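Local coordinates for shikimate dehydrogenase-like protein HI_0607 (Haemophilus influenzae, PDB 1NPY) that oxidises shikimate to 3-dehydroshikimate with NADP(+) in vitro, though so much less actively than classical shikimate dehydrogenases that shikimate may not be its biological substrate, at residues E112-N117 with Q231-A236; K118-I123 with A176-N181; V122-S127 with E144-Y149; A133-F138 with A161-A166. All coordinates share one frame; numbering follows the deposited sequence.

Interaction 1 of 4, residues E112-N117 with Q231-A236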
loop_
_atom_site.group_PDB
_atom_site.type_symbol
_atom_site.label_atom_id
_atom_site.label_comp_id
_atom_site.label_asym_id
_atom_site.label_seq_id
_atom_site.Cartn_x
_atom_site.Cartn_y
_atom_site.Cartn_z
ATOM N N GLU A 112 -9.825 8.262 5.990
ATOM C CA GLU A 112 -11.100 8.259 6.699
ATOM C C GLU A 112 -10.952 7.915 8.181
ATOM O O GLU A 112 -11.475 8.607 9.057
ATOM C CB GLU A 112 -12.060 7.284 6.022
ATOM C CG GLU A 112 -13.415 7.284 6.715
ATOM C CD GLU A 112 -14.477 6.563 5.912
ATOM O OE1 GLU A 112 -14.798 5.407 6.264
ATOM O OE2 GLU A 112 -15.002 7.166 4.949
ATOM N N LYS A 113 -10.232 6.839 8.477
ATOM C CA LYS A 113 -10.069 6.387 9.851
ATOM C C LYS A 113 -9.535 7.471 10.777
ATOM O O LYS A 113 -10.018 7.656 11.890
ATOM C CB LYS A 113 -9.132 5.185 9.904
ATOM C CG LYS A 113 -8.936 4.695 11.318
ATOM C CD LYS A 113 -8.183 3.378 11.354
ATOM C CE LYS A 113 -7.783 3.055 12.786
ATOM N NZ LYS A 113 -7.452 1.605 12.848
ATOM N N TYR A 114 -8.552 8.212 10.301
ATOM C CA TYR A 114 -7.917 9.278 11.068
ATOM C C TYR A 114 -8.641 10.624 10.923
ATOM O O TYR A 114 -8.171 11.659 11.414
ATOM C CB TYR A 114 -6.442 9.363 10.668
ATOM C CG TYR A 114 -5.588 8.296 11.319
ATOM C CD1 TYR A 114 -5.061 8.501 12.586
ATOM C CD2 TYR A 114 -5.389 7.064 10.708
ATOM C CE1 TYR A 114 -4.310 7.533 13.213
ATOM C CE2 TYR A 114 -4.658 6.084 11.323
ATOM C CZ TYR A 114 -4.112 6.333 12.572
ATOM O OH TYR A 114 -3.375 5.372 13.214
ATOM N N HIS A 115 -9.784 10.620 10.247
ATOM C CA HIS A 115 -10.597 11.822 10.036
ATOM C C HIS A 115 -9.768 12.994 9.526
ATOM O O HIS A 115 -9.835 14.123 10.035
ATOM C CB HIS A 115 -11.315 12.195 11.326
ATOM C CG HIS A 115 -12.069 11.063 11.942
ATOM N ND1 HIS A 115 -13.144 10.462 11.322
ATOM C CD2 HIS A 115 -11.928 10.451 13.141
ATOM C CE1 HIS A 115 -13.623 9.515 12.107
ATOM N NE2 HIS A 115 -12.903 9.486 13.214
ATOM N N LEU A 116 -8.945 12.734 8.518
ATOM C CA LEU A 116 -8.116 13.810 7.997
ATOM C C LEU A 116 -9.058 14.790 7.313
ATOM O O LEU A 116 -10.016 14.386 6.664
ATOM C CB LEU A 116 -7.078 13.306 6.989
ATOM C CG LEU A 116 -6.143 12.269 7.614
ATOM C CD1 LEU A 116 -4.992 11.967 6.683
ATOM C CD2 LEU A 116 -5.576 12.707 8.975
ATOM N N ASN A 117 -8.736 16.068 7.458
ATOM C CA ASN A 117 -9.561 17.204 7.045
ATOM C C ASN A 117 -9.251 17.548 5.589
ATOM O O ASN A 117 -8.133 17.992 5.292
ATOM C CB ASN A 117 -9.124 18.355 7.954
ATOM C CG ASN A 117 -9.861 19.654 7.699
ATOM O OD1 ASN A 117 -9.631 20.635 8.416
ATOM N ND2 ASN A 117 -10.748 19.667 6.718
ATOM N N GLN A 231 -0.196 13.865 15.386
ATOM C CA GLN A 231 -0.831 12.620 14.991
ATOM C C GLN A 231 0.097 11.901 14.025
ATOM O O GLN A 231 0.699 12.560 13.180
ATOM C CB GLN A 231 -2.151 12.933 14.302
ATOM C CG GLN A 231 -2.932 11.724 13.850
ATOM C CD GLN A 231 -4.291 12.107 13.300
ATOM O OE1 GLN A 231 -5.172 12.521 14.051
ATOM N NE2 GLN A 231 -4.463 11.979 11.993
ATOM N N THR A 232 0.274 10.599 14.189
ATOM C CA THR A 232 1.061 9.811 13.245
ATOM C C THR A 232 0.326 8.603 12.676
ATOM O O THR A 232 -0.502 7.984 13.344
ATOM C CB THR A 232 2.355 9.291 13.854
ATOM O OG1 THR A 232 2.082 8.404 14.944
ATOM C CG2 THR A 232 3.216 10.380 14.412
ATOM N N ILE A 233 0.640 8.320 11.419
ATOM C CA ILE A 233 0.185 7.150 10.668
ATOM C C ILE A 233 1.428 6.469 10.109
ATOM O O ILE A 233 2.222 7.136 9.458
ATOM C CB ILE A 233 -0.753 7.558 9.516
ATOM C CG1 ILE A 233 -1.844 8.480 10.050
ATOM C CG2 ILE A 233 -1.407 6.318 8.854
ATOM C CD1 ILE A 233 -2.773 8.950 8.981
ATOM N N SER A 234 1.614 5.181 10.383
ATOM C CA SER A 234 2.863 4.491 10.086
ATOM C C SER A 234 2.637 3.541 8.927
ATOM O O SER A 234 1.502 3.160 8.665
ATOM C CB SER A 234 3.292 3.716 11.338
ATOM O OG SER A 234 3.997 2.556 10.946
ATOM N N GLY A 235 3.698 3.163 8.225
ATOM C CA GLY A 235 3.588 2.313 7.054
ATOM C C GLY A 235 3.133 0.903 7.380
ATOM O O GLY A 235 2.607 0.198 6.516
ATOM N N ALA A 236 3.343 0.484 8.622
ATOM C CA ALA A 236 2.881 -0.827 9.059
ATOM C C ALA A 236 1.362 -0.929 8.945
ATOM O O ALA A 236 0.835 -1.983 8.586
ATOM C CB ALA A 236 3.334 -1.129 10.463
#

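Interaction 2 of 4, residues K118-I123 with A176-N181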
loop_
_atom_site.group_PDB
_atom_site.type_symbol
_atom_site.label_atom_id
_atom_site.label_comp_id
_atom_site.label_asym_id
_atom_site.label_seq_id
_atom_site.Cartn_x
_atom_site.Cartn_y
_atom_site.Cartn_z
ATOM N N LYS A 118 -10.195 17.325 4.676
ATOM C CA LYS A 118 -9.957 17.591 3.256
ATOM C C LYS A 118 -9.599 19.046 2.935
ATOM O O LYS A 118 -9.102 19.329 1.854
ATOM C CB LYS A 118 -11.136 17.148 2.381
ATOM C CG LYS A 118 -12.404 17.986 2.567
ATOM C CD LYS A 118 -13.524 17.572 1.649
ATOM C CE LYS A 118 -14.646 18.617 1.599
ATOM N NZ LYS A 118 -14.251 20.062 1.484
ATOM N N ASN A 119 -9.835 19.961 3.867
ATOM C CA ASN A 119 -9.457 21.354 3.667
ATOM C C ASN A 119 -8.015 21.643 4.055
ATOM O O ASN A 119 -7.497 22.742 3.848
ATOM C CB ASN A 119 -10.392 22.249 4.477
ATOM C CG ASN A 119 -11.809 22.186 3.952
ATOM O OD1 ASN A 119 -12.015 22.272 2.743
ATOM N ND2 ASN A 119 -12.781 22.001 4.843
ATOM N N ALA A 120 -7.349 20.662 4.651
ATOM C CA ALA A 120 -5.968 20.828 5.090
ATOM C C ALA A 120 -4.999 20.777 3.913
ATOM O O ALA A 120 -5.244 20.087 2.925
ATOM C CB ALA A 120 -5.631 19.740 6.087
ATOM N N LYS A 121 -3.864 21.451 4.073
ATOM C CA LYS A 121 -2.788 21.474 3.095
ATOM C C LYS A 121 -1.901 20.240 3.280
ATOM O O LYS A 121 -1.489 19.928 4.408
ATOM C CB LYS A 121 -1.955 22.740 3.245
ATOM C CG LYS A 121 -2.639 24.017 2.751
ATOM C CD LYS A 121 -1.951 25.271 3.270
ATOM C CE LYS A 121 -0.519 25.352 2.788
ATOM N NZ LYS A 121 0.142 26.674 3.010
ATOM N N VAL A 122 -1.725 19.498 2.190
ATOM C CA VAL A 122 -0.926 18.268 2.183
ATOM C C VAL A 122 0.361 18.472 1.377
ATOM O O VAL A 122 0.335 19.082 0.320
ATOM C CB VAL A 122 -1.709 17.117 1.523
ATOM C CG1 VAL A 122 -0.925 15.804 1.592
ATOM C CG2 VAL A 122 -3.055 16.968 2.229
ATOM N N ILE A 123 1.490 17.955 1.863
ATOM C CA ILE A 123 2.690 17.790 1.049
ATOM C C ILE A 123 3.116 16.337 1.052
ATOM O O ILE A 123 3.258 15.736 2.117
ATOM C CB ILE A 123 3.850 18.702 1.522
ATOM C CG1 ILE A 123 3.469 20.173 1.361
ATOM C CG2 ILE A 123 5.139 18.363 0.763
ATOM C CD1 ILE A 123 4.631 21.088 1.788
ATOM N N ALA A 176 2.335 23.379 5.621
ATOM C CA ALA A 176 1.440 22.259 5.359
ATOM C C ALA A 176 0.972 21.624 6.672
ATOM O O ALA A 176 1.678 21.648 7.679
ATOM C CB ALA A 176 2.132 21.242 4.483
ATOM N N ASP A 177 -0.245 21.089 6.663
ATOM C CA ASP A 177 -0.837 20.447 7.826
ATOM C C ASP A 177 -0.581 18.955 7.913
ATOM O O ASP A 177 -0.526 18.384 8.999
ATOM C CB ASP A 177 -2.341 20.682 7.763
ATOM C CG ASP A 177 -2.651 22.146 7.666
ATOM O OD1 ASP A 177 -2.205 22.851 8.593
ATOM O OD2 ASP A 177 -3.271 22.663 6.716
ATOM N N ILE A 178 -0.485 18.317 6.751
ATOM C CA ILE A 178 -0.322 16.882 6.614
ATOM C C ILE A 178 0.937 16.634 5.788
ATOM O O ILE A 178 1.020 17.009 4.615
ATOM C CB ILE A 178 -1.557 16.226 5.963
ATOM C CG1 ILE A 178 -2.811 16.462 6.816
ATOM C CG2 ILE A 178 -1.370 14.743 5.785
ATOM C CD1 ILE A 178 -4.135 16.064 6.134
ATOM N N LEU A 179 1.911 15.981 6.410
ATOM C CA LEU A 179 3.151 15.605 5.744
ATOM C C LEU A 179 3.187 14.108 5.485
ATOM O O LEU A 179 3.004 13.311 6.403
ATOM C CB LEU A 179 4.353 15.972 6.609
ATOM C CG LEU A 179 4.295 17.413 7.115
ATOM C CD1 LEU A 179 5.513 17.625 8.007
ATOM C CD2 LEU A 179 4.338 18.409 5.971
ATOM N N VAL A 180 3.360 13.727 4.225
ATOM C CA VAL A 180 3.379 12.314 3.872
ATOM C C VAL A 180 4.728 11.978 3.252
ATOM O O VAL A 180 5.157 12.598 2.276
ATOM C CB VAL A 180 2.268 11.920 2.857
ATOM C CG1 VAL A 180 2.165 10.428 2.728
ATOM C CG2 VAL A 180 0.932 12.541 3.186
ATOM N N ASN A 181 5.381 10.947 3.780
ATOM C CA ASN A 181 6.630 10.482 3.206
ATOM C C ASN A 181 6.364 9.214 2.389
ATOM O O ASN A 181 5.839 8.220 2.926
ATOM C CB ASN A 181 7.676 10.140 4.263
ATOM C CG ASN A 181 8.935 9.559 3.631
ATOM O OD1 ASN A 181 9.486 10.167 2.718
ATOM N ND2 ASN A 181 9.385 8.413 4.094
#

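Interaction 3 of 4, residues V122-S127 with E144-Y149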
loop_
_atom_site.group_PDB
_atom_site.type_symbol
_atom_site.label_atom_id
_atom_site.label_comp_id
_atom_site.label_asym_id
_atom_site.label_seq_id
_atom_site.Cartn_x
_atom_site.Cartn_y
_atom_site.Cartn_z
ATOM N N VAL A 122 -1.725 19.498 2.190
ATOM C CA VAL A 122 -0.926 18.268 2.183
ATOM C C VAL A 122 0.361 18.472 1.377
ATOM O O VAL A 122 0.335 19.082 0.320
ATOM C CB VAL A 122 -1.709 17.117 1.523
ATOM C CG1 VAL A 122 -0.925 15.804 1.592
ATOM C CG2 VAL A 122 -3.055 16.968 2.229
ATOM N N ILE A 123 1.490 17.955 1.863
ATOM C CA ILE A 123 2.690 17.790 1.049
ATOM C C ILE A 123 3.116 16.337 1.052
ATOM O O ILE A 123 3.258 15.736 2.117
ATOM C CB ILE A 123 3.850 18.702 1.522
ATOM C CG1 ILE A 123 3.469 20.173 1.361
ATOM C CG2 ILE A 123 5.139 18.363 0.763
ATOM C CD1 ILE A 123 4.631 21.088 1.788
ATOM N N VAL A 124 3.244 15.762 -0.141
ATOM C CA VAL A 124 3.781 14.427 -0.351
ATOM C C VAL A 124 5.247 14.527 -0.785
ATOM O O VAL A 124 5.555 15.177 -1.785
ATOM C CB VAL A 124 2.977 13.659 -1.424
ATOM C CG1 VAL A 124 3.605 12.314 -1.693
ATOM C CG2 VAL A 124 1.512 13.466 -1.014
ATOM N N HIS A 125 6.161 13.950 -0.008
ATOM C CA HIS A 125 7.563 13.865 -0.374
ATOM C C HIS A 125 7.778 12.527 -1.066
ATOM O O HIS A 125 7.715 11.464 -0.457
ATOM C CB HIS A 125 8.444 13.997 0.872
ATOM C CG HIS A 125 9.906 14.158 0.589
ATOM N ND1 HIS A 125 10.837 14.294 1.597
ATOM C CD2 HIS A 125 10.587 14.302 -0.571
ATOM C CE1 HIS A 125 12.036 14.477 1.069
ATOM N NE2 HIS A 125 11.913 14.476 -0.248
ATOM N N GLY A 126 8.057 12.593 -2.362
ATOM C CA GLY A 126 8.401 11.431 -3.158
ATOM C C GLY A 126 7.547 11.345 -4.409
ATOM O O GLY A 126 6.509 11.988 -4.509
ATOM N N SER A 127 8.014 10.578 -5.389
ATOM C CA SER A 127 7.329 10.485 -6.675
ATOM C C SER A 127 7.217 9.049 -7.143
ATOM O O SER A 127 6.743 8.816 -8.250
ATOM C CB SER A 127 8.011 11.350 -7.742
ATOM O OG SER A 127 9.312 10.860 -8.027
ATOM N N GLU A 144 -8.102 19.166 -2.211
ATOM C CA GLU A 144 -7.681 19.994 -3.331
ATOM C C GLU A 144 -6.337 20.666 -3.076
ATOM O O GLU A 144 -5.718 21.143 -4.021
ATOM C CB GLU A 144 -8.787 21.002 -3.678
ATOM C CG GLU A 144 -10.101 20.363 -4.108
ATOM C CD GLU A 144 -10.042 19.602 -5.429
ATOM O OE1 GLU A 144 -11.132 19.214 -5.908
ATOM O OE2 GLU A 144 -8.958 19.347 -6.014
ATOM N N LYS A 145 -5.837 20.666 -1.842
ATOM C CA LYS A 145 -4.636 21.433 -1.559
ATOM C C LYS A 145 -3.498 20.472 -1.251
ATOM O O LYS A 145 -3.286 20.120 -0.093
ATOM C CB LYS A 145 -4.878 22.412 -0.422
ATOM C CG LYS A 145 -5.898 23.449 -0.873
ATOM C CD LYS A 145 -5.909 24.751 -0.098
ATOM C CE LYS A 145 -7.220 25.485 -0.373
ATOM N NZ LYS A 145 -7.940 24.989 -1.599
ATOM N N LEU A 146 -2.817 20.042 -2.304
ATOM C CA LEU A 146 -1.732 19.070 -2.188
ATOM C C LEU A 146 -0.585 19.432 -3.117
ATOM O O LEU A 146 -0.778 19.860 -4.258
ATOM C CB LEU A 146 -2.253 17.653 -2.464
ATOM C CG LEU A 146 -1.297 16.479 -2.230
ATOM C CD1 LEU A 146 -2.109 15.237 -1.867
ATOM C CD2 LEU A 146 -0.376 16.156 -3.400
ATOM N N LYS A 147 0.635 19.314 -2.609
ATOM C CA LYS A 147 1.813 19.593 -3.415
ATOM C C LYS A 147 2.698 18.351 -3.359
ATOM O O LYS A 147 2.805 17.711 -2.310
ATOM C CB LYS A 147 2.551 20.825 -2.890
ATOM C CG LYS A 147 1.710 22.082 -2.896
ATOM C CD LYS A 147 2.457 23.256 -2.280
ATOM C CE LYS A 147 1.552 24.443 -2.014
ATOM N NZ LYS A 147 2.232 25.510 -1.218
ATOM N N ILE A 148 3.349 18.049 -4.475
ATOM C CA ILE A 148 4.276 16.931 -4.562
ATOM C C ILE A 148 5.667 17.538 -4.538
ATOM O O ILE A 148 6.002 18.355 -5.396
ATOM C CB ILE A 148 4.024 16.091 -5.830
ATOM C CG1 ILE A 148 2.740 15.264 -5.669
ATOM C CG2 ILE A 148 5.172 15.087 -6.023
ATOM C CD1 ILE A 148 1.561 15.733 -6.458
ATOM N N TYR A 149 6.419 17.197 -3.495
ATOM C CA TYR A 149 7.815 17.558 -3.317
ATOM C C TYR A 149 8.707 16.379 -3.673
ATOM O O TYR A 149 8.658 15.333 -3.034
ATOM C CB TYR A 149 8.006 17.928 -1.837
ATOM C CG TYR A 149 9.428 18.142 -1.369
ATOM C CD1 TYR A 149 10.348 18.824 -2.147
ATOM C CD2 TYR A 149 9.828 17.678 -0.117
ATOM C CE1 TYR A 149 11.654 19.017 -1.701
ATOM C CE2 TYR A 149 11.124 17.862 0.335
ATOM C CZ TYR A 149 12.026 18.526 -0.459
ATOM O OH TYR A 149 13.308 18.733 -0.012
#

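Interaction 4 of 4, residues A133-F138 with A161-A166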
loop_
_atom_site.group_PDB
_atom_site.type_symbol
_atom_site.label_atom_id
_atom_site.label_comp_id
_atom_site.label_asym_id
_atom_site.label_seq_id
_atom_site.Cartn_x
_atom_site.Cartn_y
_atom_site.Cartn_z
ATOM N N ALA A 133 -0.481 6.029 -5.507
ATOM C CA ALA A 133 -1.587 5.565 -4.674
ATOM C C ALA A 133 -1.955 6.598 -3.613
ATOM O O ALA A 133 -3.119 6.914 -3.447
ATOM C CB ALA A 133 -1.238 4.264 -3.986
ATOM N N VAL A 134 -0.963 7.186 -2.960
ATOM C CA VAL A 134 -1.204 8.249 -1.989
ATOM C C VAL A 134 -1.880 9.479 -2.612
ATOM O O VAL A 134 -2.914 9.948 -2.112
ATOM C CB VAL A 134 0.122 8.606 -1.274
ATOM C CG1 VAL A 134 -0.066 9.909 -0.516
ATOM C CG2 VAL A 134 0.554 7.419 -0.381
ATOM N N VAL A 135 -1.307 9.996 -3.695
ATOM C CA VAL A 135 -1.814 11.193 -4.344
ATOM C C VAL A 135 -3.246 10.968 -4.821
ATOM O O VAL A 135 -4.118 11.829 -4.646
ATOM C CB VAL A 135 -0.887 11.662 -5.468
ATOM C CG1 VAL A 135 -1.498 12.830 -6.246
ATOM C CG2 VAL A 135 0.444 12.070 -4.875
ATOM N N ALA A 136 -3.493 9.806 -5.420
ATOM C CA ALA A 136 -4.829 9.503 -5.932
ATOM C C ALA A 136 -5.857 9.329 -4.833
ATOM O O ALA A 136 -7.030 9.703 -4.980
ATOM C CB ALA A 136 -4.775 8.248 -6.809
ATOM N N ALA A 137 -5.424 8.720 -3.736
ATOM C CA ALA A 137 -6.302 8.531 -2.592
ATOM C C ALA A 137 -6.718 9.862 -1.986
ATOM O O ALA A 137 -7.886 10.060 -1.627
ATOM C CB ALA A 137 -5.682 7.607 -1.555
ATOM N N PHE A 138 -5.763 10.782 -1.876
ATOM C CA PHE A 138 -6.124 12.115 -1.391
ATOM C C PHE A 138 -7.062 12.827 -2.354
ATOM O O PHE A 138 -8.038 13.438 -1.928
ATOM C CB PHE A 138 -4.880 12.940 -1.065
ATOM C CG PHE A 138 -4.328 12.663 0.308
ATOM C CD1 PHE A 138 -4.900 13.237 1.429
ATOM C CD2 PHE A 138 -3.243 11.815 0.477
ATOM C CE1 PHE A 138 -4.425 12.990 2.681
ATOM C CE2 PHE A 138 -2.734 11.586 1.733
ATOM C CZ PHE A 138 -3.328 12.162 2.842
ATOM N N ALA A 161 0.442 17.075 -12.560
ATOM C CA ALA A 161 -0.421 17.365 -13.710
ATOM C C ALA A 161 -1.535 16.342 -13.851
ATOM O O ALA A 161 -2.697 16.690 -14.073
ATOM C CB ALA A 161 0.403 17.438 -14.993
ATOM N N LEU A 162 -1.219 15.086 -13.552
ATOM C CA LEU A 162 -2.174 14.000 -13.770
ATOM C C LEU A 162 -3.321 14.111 -12.785
ATOM O O LEU A 162 -4.482 13.867 -13.125
ATOM C CB LEU A 162 -1.465 12.645 -13.652
ATOM C CG LEU A 162 -2.235 11.373 -13.998
ATOM C CD1 LEU A 162 -2.503 11.317 -15.477
ATOM C CD2 LEU A 162 -1.446 10.145 -13.596
ATOM N N TYR A 163 -2.987 14.451 -11.543
ATOM C CA TYR A 163 -3.996 14.603 -10.499
ATOM C C TYR A 163 -4.419 16.042 -10.198
ATOM O O TYR A 163 -5.190 16.263 -9.270
ATOM C CB TYR A 163 -3.564 13.860 -9.225
ATOM C CG TYR A 163 -3.459 12.378 -9.485
ATOM C CD1 TYR A 163 -4.587 11.588 -9.541
ATOM C CD2 TYR A 163 -2.249 11.793 -9.759
ATOM C CE1 TYR A 163 -4.513 10.239 -9.809
ATOM C CE2 TYR A 163 -2.154 10.449 -10.036
ATOM C CZ TYR A 163 -3.291 9.676 -10.055
ATOM O OH TYR A 163 -3.189 8.333 -10.335
ATOM N N GLY A 164 -4.022 17.017 -11.010
ATOM C CA GLY A 164 -4.450 18.391 -10.805
ATOM C C GLY A 164 -3.929 19.078 -9.560
ATOM O O GLY A 164 -4.608 19.880 -8.922
ATOM N N TYR A 165 -2.702 18.727 -9.203
ATOM C CA TYR A 165 -2.015 19.308 -8.062
ATOM C C TYR A 165 -0.798 20.107 -8.507
ATOM O O TYR A 165 -0.592 20.322 -9.697
ATOM C CB TYR A 165 -1.614 18.145 -7.157
ATOM C CG TYR A 165 -2.746 17.517 -6.387
ATOM C CD1 TYR A 165 -3.745 18.284 -5.780
ATOM C CD2 TYR A 165 -2.771 16.139 -6.202
ATOM C CE1 TYR A 165 -4.739 17.682 -5.013
ATOM C CE2 TYR A 165 -3.748 15.532 -5.433
ATOM C CZ TYR A 165 -4.730 16.296 -4.866
ATOM O OH TYR A 165 -5.636 15.647 -4.057
ATOM N N ALA A 166 0.040 20.548 -7.576
ATOM C CA ALA A 166 1.234 21.291 -7.948
ATOM C C ALA A 166 2.487 20.540 -7.520
ATOM O O ALA A 166 2.453 19.762 -6.563
ATOM C CB ALA A 166 1.177 22.685 -7.332
#

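Interaction 1 of 4, residues E112-N117 with Q231-A236
The Schellman turn that ends helix 102-113 brings Y114 against I233 on the outermost strand, 231-233, of the parallel sheet. The two side chains run past each other in opposite directions, and the isoleucine lies over one face of the phenol ring. I233 CG1 sits 3.8 Å from the centroid of the Y114 ring and only 6° off its normal, a well-centred CH-pi contact, while I233 CD1 reaches back to 3.7 Å from Y114 CD2. With CG of Y114 beside its backbone N (chi1 -79°), the ring starts out next to Q231 NE2; Y114 CE1 comes 3.8 Å from T232 O. Q231 lies beside the CB end of Y114: its extended chain brings Q231 NE2 to 3.5 Å from Y114 CB and 3.3 Å from L116 CD2, with amide and ring planes inclined at 49°. No hydrogen bond joins the two segments; van der Waals and CH-pi contacts hold the pair. H115, at positive phi, is the C-prime residue and donates from its N to E112 O at 2.9 Å. The L116 side chain also touches V208 of the adjoining strand. The result is a helix C-terminus packed over the border of a Rossmann-type sheet.

Interaction 2 of 4, residues K118-I123 with A176-N181
D177 grips the backbone of K121 twice where strands 122-125 and 178-181 come together in parallel. D177 OD2 takes K121 N at 3.0 Å through the anti lone pair, in a nearly straight bond (167°). D177 N donates to K121 O at 2.8 Å. A chi1 of -55° puts CG of D177 beside its own backbone N, and carboxylate and N-H both meet the K121 backbone. K121 O also accepts I178 N, so one carbonyl holds two donors. Regular parallel pairing follows: I123 N binds I178 O at 2.9 Å, and I123 O receives V180 N.

Packing is close on both faces of this ladder. On one, V122 CG1 touches V180 CG2 at 4.1 Å, and I178 CD1 lies 4.0 Å from A120 CB. On the other, I123 CG1 presses on A176 CB at 3.6 Å. The solvent side is looser. K121 leads away from the pair, its chain bent at chi3, and K121 NZ stops 6.4 Å from D177 OD2, too far for a salt bridge, though the opposite charges may attract weakly. Before it, K118 and N119 are exposed and share a single weak side-chain bond.

Outward, F202 of helix 200-205 covers I123, A176 and L179, while F143 meets V122. In the plane of the sheet, strand 146-149 flanks 122-125, and strand 208-211 flanks 178-181, with S207 OG bonded to D177 O.

Interaction 3 of 4, residues V122-S127 with E144-Y149
H125 and Y149 stack at the C-terminal ends of strands 122-125 and 146-149, the two parallel strands of a Rossmann beta-alpha-beta unit. The rings form an offset stack, centroids 4.2 Å apart and planes at 25°, the side chains lying abreast and pointing the same way. Y149 CE2 is the atom over the centre of the imidazole, 3.5 Å from H125 NE2. Paired in register, the two residues point to the same face of the sheet, and CG is anti to the backbone N in both (chi1 -170° for H125). H125 ND1 is held from beyond the pair by A197 O, which helps to set the rotation of the ring, and Y149 CB rests 3.9 Å from I123 CG2.

The opposite face is aliphatic. L146 CD1 meets V122 CG1 at 3.7 Å, and its other methyl, CD2, reaches V124 CG2. Helix 131-140 covers this layer, with V134 on V124, F138 on L146 and V135 on I148.

Between these two layers runs a ladder of five backbone bonds, from V122 N to K145 O at one end to G126 N and Y149 O, 2.9 Å apart, at the other. That last bond settles the first glycine of a GxGxxA-type turn, where G126 and S127 probably help to bind NADP(+), as in related enzymes. The backbone angles of G126 (phi 128°) suit glycine, since a CB would be jammed against the preceding carbonyl. G126 O is buried without a polar partner, with I148 CG2 3.7 Å away.

Interaction 4 of 4, residues A133-F138 with A161-A166
Y165 reaches from the turn after helix 153-163 to V135 and F138 on helix 131-140, joining two successive connecting helices of the Rossmann fold. Its CB lies against L146 O of the sheet. A chi1 of -74° sets CG beside the backbone N, and from there the ring runs past V135 in the direction opposite to that side chain. Y165 CD2 meets V135 CG1 at 3.5 Å, the methyl lying at the ring edge near its plane. Y165 CE2 touches the same methyl and, also in the ring plane, V135 O at 3.8 Å. On the far rim Y165 CE1 passes E144 O. At the tip, Y165 OH stands 3.6 Å from F138 C and is hydrogen-bonded to F143 O, so the phenol end is satisfied by the loop that follows helix 131-140. Over one face of this ring, toward its rim, is Y163 O.

V135 CG1 thus serves two tyrosines, because V135 CG1 is also 3.7 Å from Y163 CD2. The turn between these tyrosines is a Schellman motif at G164, whose positive phi (67°) is well suited to glycine. The outer half of the Y163 ring lies against A136, and its hydroxyl is bonded to A83 O. No hydrogen bond crosses between the segments. The contact closes where A136 CB approaches Y163 CE1 obliquely to the ring, at 3.6 Å.

How the interactions relate
Interactions 2 and 3 use the two edges of strand 122-125, sharing V122 and I123, and a probable hydrogen bond from H125 N to V180 O (2.8 Å) carries the pairing of interaction 2 onward. Interaction 4 is tied to interaction 3 by a similar link, I148 N to A166 O at 2.8 Å, while F138 CE2 reaches V180 CG2 of interaction 2 at 4.1 Å. Interaction 1 lies farther along the sheet and meets interaction 2 through L116 CB and I178 CD1, 4.1 Å apart. The presumed NADP(+) site is entered directly by interaction 3; the V135 side chain of interaction 4 is about 8 Å from that of S127.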